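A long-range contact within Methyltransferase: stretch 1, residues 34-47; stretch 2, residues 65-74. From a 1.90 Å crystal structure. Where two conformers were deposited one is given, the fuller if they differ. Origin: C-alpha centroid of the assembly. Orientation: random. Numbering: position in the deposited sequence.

Stretch 1 34-47: ERNIPIVDRQTGRL
Stretch 2, residues 65-74: DGLGCASWWF

No hydrogen bond joins these stretches; they meet by van der Waals packing, largely apolar, with 521 Å² buried over both sides. After a last helical residue, Glu34, stretch 1 runs through loop into helix 42-47; stretch 2 leads into helix 69-74. The helix axes approach to 9.5 Å and cross at -45°. The register is set by two CA pairs: Ile39 CA lies 6.0 Å from Gly66 CA, and Gly45 CA 6.0 Å from Trp73 CA.

Arg35 (m, t, t) lays its guanidinium face over Leu67 CD2. After Asn36, with positive phi, the chain extends. Ile37 (m, t) places CD1 3.6 Å from Leu67 CD2, Leu67 itself being m, t at phi/psi 60/13. Pro38 points away. Ile39 (p, t) sets CG2 3.6 Å from Gly66 O and CB 4.0 Å from Cys69 CB. Gly66 CA lies 3.9 Å from Ile37 CG2, leaving no room for a CB: an ideal one would clash with Ile37 CG2. Val40 (t) brings CB within 3.9 Å of Cys69 SG (chi1 t).

Asp41 (p) caps its helix: OD1 accepts from Thr44 N at 3.0 Å and from Thr44 OG1 at 2.7 Å. In stretch 2, Asp65 OD1 accepts from Ala70 N at 2.9 Å.

Gly45 is the keystone: its CA sits 3.5 Å from the centroid of Trp73's five-membered ring, a CH-pi contact over the face, where any CB would strike CE2. Trp73 holds chi1 -69° and chi2 96°. Arg46 N, 3.9 Å from Trp73 CZ3, extends that cover.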

# COMPACT_ATOMS: atom_id res chain seq x y z
N GLU A 34 1.20 5.98 28.95
CA GLU A 34 0.86 6.29 30.34
C GLU A 34 -0.56 5.84 30.66
O GLU A 34 -0.90 5.55 31.80
CB GLU A 34 1.02 7.78 30.65
CG GLU A 34 -0.15 8.65 30.26
CD GLU A 34 0.10 10.12 30.54
OE1 GLU A 34 1.29 10.52 30.50
OE2 GLU A 34 -0.88 10.87 30.75
N ARG A 35 -1.40 5.79 29.64
CA ARG A 35 -2.79 5.38 29.82
C ARG A 35 -2.93 3.93 29.39
O ARG A 35 -4.03 3.37 29.36
CB ARG A 35 -3.76 6.25 29.01
CG ARG A 35 -3.72 7.75 29.31
CD ARG A 35 -4.86 8.45 28.57
NE ARG A 35 -4.74 9.90 28.55
CZ ARG A 35 -5.68 10.71 28.06
NH1 ARG A 35 -6.81 10.19 27.61
NH2 ARG A 35 -5.50 12.02 28.05
N ASN A 36 -1.78 3.36 29.07
CA ASN A 36 -1.64 1.97 28.62
C ASN A 36 -2.57 1.68 27.47
O ASN A 36 -3.34 0.72 27.49
CB ASN A 36 -1.94 1.00 29.76
N ILE A 37 -2.50 2.55 26.46
CA ILE A 37 -3.35 2.47 25.28
C ILE A 37 -2.60 2.01 24.02
O ILE A 37 -1.58 2.60 23.66
CB ILE A 37 -4.03 3.85 25.00
CG1 ILE A 37 -4.92 4.25 26.17
CG2 ILE A 37 -4.84 3.80 23.69
CD1 ILE A 37 -5.50 5.65 26.08
N PRO A 38 -3.07 0.92 23.39
CA PRO A 38 -2.38 0.51 22.15
C PRO A 38 -2.70 1.45 21.00
O PRO A 38 -3.87 1.80 20.78
CB PRO A 38 -2.93 -0.89 21.86
CG PRO A 38 -4.16 -1.04 22.72
CD PRO A 38 -4.02 -0.10 23.88
N ILE A 39 -1.65 1.89 20.33
CA ILE A 39 -1.78 2.78 19.16
C ILE A 39 -0.90 2.34 17.99
O ILE A 39 0.10 1.63 18.14
CB ILE A 39 -1.50 4.31 19.48
CG1 ILE A 39 -0.02 4.56 19.82
CG2 ILE A 39 -2.44 4.85 20.58
CD1 ILE A 39 0.32 6.05 20.00
N VAL A 40 -1.34 2.76 16.82
CA VAL A 40 -0.65 2.52 15.55
C VAL A 40 0.80 3.04 15.58
O VAL A 40 0.99 4.21 15.86
CB VAL A 40 -1.47 3.19 14.37
CG1 VAL A 40 -0.64 3.50 13.17
CG2 VAL A 40 -2.69 2.31 14.01
N ASP A 41 1.82 2.19 15.33
CA ASP A 41 3.22 2.71 15.31
C ASP A 41 3.44 3.65 14.09
O ASP A 41 2.60 3.73 13.19
CB ASP A 41 4.34 1.65 15.47
CG ASP A 41 4.54 0.70 14.28
OD1 ASP A 41 4.01 0.86 13.16
OD2 ASP A 41 5.36 -0.23 14.48
N ARG A 42 4.59 4.31 14.06
CA ARG A 42 4.87 5.28 12.97
C ARG A 42 4.96 4.70 11.58
O ARG A 42 4.46 5.30 10.65
CB ARG A 42 6.14 6.11 13.21
CG ARG A 42 5.99 7.19 14.27
CD ARG A 42 7.32 7.94 14.47
NE ARG A 42 7.74 8.78 13.34
CZ ARG A 42 8.95 9.34 13.26
NH1 ARG A 42 9.85 9.06 14.18
NH2 ARG A 42 9.31 10.09 12.24
N GLN A 43 5.59 3.54 11.43
CA GLN A 43 5.71 2.95 10.10
C GLN A 43 4.33 2.61 9.57
O GLN A 43 4.04 2.75 8.38
CB GLN A 43 6.58 1.68 10.12
CG GLN A 43 8.03 1.93 10.50
CD GLN A 43 8.78 2.74 9.46
OE1 GLN A 43 8.25 3.02 8.39
NE2 GLN A 43 10.03 3.06 9.75
N THR A 44 3.46 2.18 10.49
CA THR A 44 2.10 1.80 10.13
C THR A 44 1.26 3.03 9.79
O THR A 44 0.53 3.03 8.81
CB THR A 44 1.43 0.93 11.25
OG1 THR A 44 2.21 -0.26 11.43
CG2 THR A 44 0.01 0.54 10.87
N GLY A 45 1.39 4.07 10.59
CA GLY A 45 0.64 5.30 10.35
C GLY A 45 1.04 5.89 9.01
O GLY A 45 0.19 6.37 8.26
N ARG A 46 2.33 5.85 8.71
CA ARG A 46 2.84 6.41 7.43
C ARG A 46 2.22 5.64 6.25
O ARG A 46 1.85 6.21 5.24
CB ARG A 46 4.37 6.42 7.38
CG ARG A 46 5.00 7.42 8.35
CD ARG A 46 6.53 7.47 8.27
NE ARG A 46 7.04 7.86 6.95
CZ ARG A 46 7.18 9.12 6.56
NH1 ARG A 46 6.83 10.10 7.37
NH2 ARG A 46 7.64 9.41 5.37
N LEU A 47 2.02 4.34 6.43
CA LEU A 47 1.42 3.52 5.37
C LEU A 47 -0.02 3.92 5.22
O LEU A 47 -0.51 4.01 4.10
CB LEU A 47 1.49 2.03 5.66
CG LEU A 47 0.86 1.14 4.58
CD1 LEU A 47 1.58 1.30 3.24
CD2 LEU A 47 0.82 -0.31 5.06
N ASP A 65 -10.87 3.99 18.11
CA ASP A 65 -9.59 4.61 17.82
C ASP A 65 -8.94 5.23 19.05
O ASP A 65 -9.27 6.35 19.48
CB ASP A 65 -9.79 5.64 16.69
CG ASP A 65 -8.49 6.15 16.11
OD1 ASP A 65 -7.44 5.51 16.32
OD2 ASP A 65 -8.51 7.19 15.41
N GLY A 66 -8.01 4.45 19.60
CA GLY A 66 -7.22 4.84 20.75
C GLY A 66 -6.49 6.14 20.47
O GLY A 66 -5.64 6.25 19.56
N LEU A 67 -6.88 7.13 21.28
CA LEU A 67 -6.34 8.49 21.25
C LEU A 67 -6.53 9.20 19.92
O LEU A 67 -5.96 10.26 19.69
CB LEU A 67 -4.84 8.50 21.61
CG LEU A 67 -4.42 7.96 22.97
CD1 LEU A 67 -2.92 8.08 23.07
CD2 LEU A 67 -5.11 8.67 24.13
N GLY A 68 -7.37 8.64 19.07
CA GLY A 68 -7.61 9.21 17.75
C GLY A 68 -6.37 9.09 16.87
O GLY A 68 -6.18 9.83 15.90
N CYS A 69 -5.53 8.12 17.18
CA CYS A 69 -4.29 7.95 16.43
C CYS A 69 -4.49 7.67 14.93
O CYS A 69 -3.85 8.28 14.07
CB CYS A 69 -3.43 6.86 17.04
SG CYS A 69 -1.85 6.67 16.19
N ALA A 70 -5.38 6.74 14.61
CA ALA A 70 -5.65 6.38 13.21
C ALA A 70 -6.27 7.55 12.47
O ALA A 70 -5.90 7.88 11.34
CB ALA A 70 -6.59 5.14 13.14
N SER A 71 -7.19 8.21 13.15
CA SER A 71 -7.92 9.36 12.59
C SER A 71 -6.98 10.52 12.32
O SER A 71 -7.17 11.30 11.39
CB SER A 71 -9.04 9.80 13.53
OG SER A 71 -9.97 8.74 13.74
N TRP A 72 -5.92 10.59 13.13
CA TRP A 72 -4.95 11.66 12.99
C TRP A 72 -4.23 11.48 11.64
O TRP A 72 -4.08 12.44 10.87
CB TRP A 72 -4.00 11.68 14.18
CG TRP A 72 -3.09 12.79 14.12
CD1 TRP A 72 -3.32 14.08 14.57
CD2 TRP A 72 -1.79 12.79 13.57
NE1 TRP A 72 -2.22 14.86 14.33
CE2 TRP A 72 -1.27 14.09 13.70
CE3 TRP A 72 -1.01 11.82 12.97
CZ2 TRP A 72 0.00 14.43 13.27
CZ3 TRP A 72 0.25 12.16 12.53
CH2 TRP A 72 0.74 13.44 12.68
N TRP A 73 -3.83 10.25 11.35
CA TRP A 73 -3.11 9.93 10.09
C TRP A 73 -3.99 10.15 8.87
O TRP A 73 -3.58 10.74 7.87
CB TRP A 73 -2.54 8.51 10.08
CG TRP A 73 -1.41 8.33 11.04
CD1 TRP A 73 -1.48 7.83 12.31
CD2 TRP A 73 -0.05 8.70 10.83
NE1 TRP A 73 -0.22 7.85 12.90
CE2 TRP A 73 0.66 8.40 12.01
CE3 TRP A 73 0.64 9.30 9.76
CZ2 TRP A 73 2.03 8.63 12.14
CZ3 TRP A 73 1.99 9.54 9.90
CH2 TRP A 73 2.67 9.20 11.09
N PHE A 74 -5.22 9.68 8.98
CA PHE A 74 -6.19 9.82 7.89
C PHE A 74 -6.62 11.28 7.64
O PHE A 74 -6.78 11.70 6.48
CB PHE A 74 -7.43 8.95 8.12
CG PHE A 74 -7.18 7.48 8.01
CD1 PHE A 74 -6.73 6.94 6.80
CD2 PHE A 74 -7.49 6.62 9.04
CE1 PHE A 74 -6.53 5.57 6.65
CE2 PHE A 74 -7.29 5.24 8.89
CZ PHE A 74 -6.82 4.72 7.69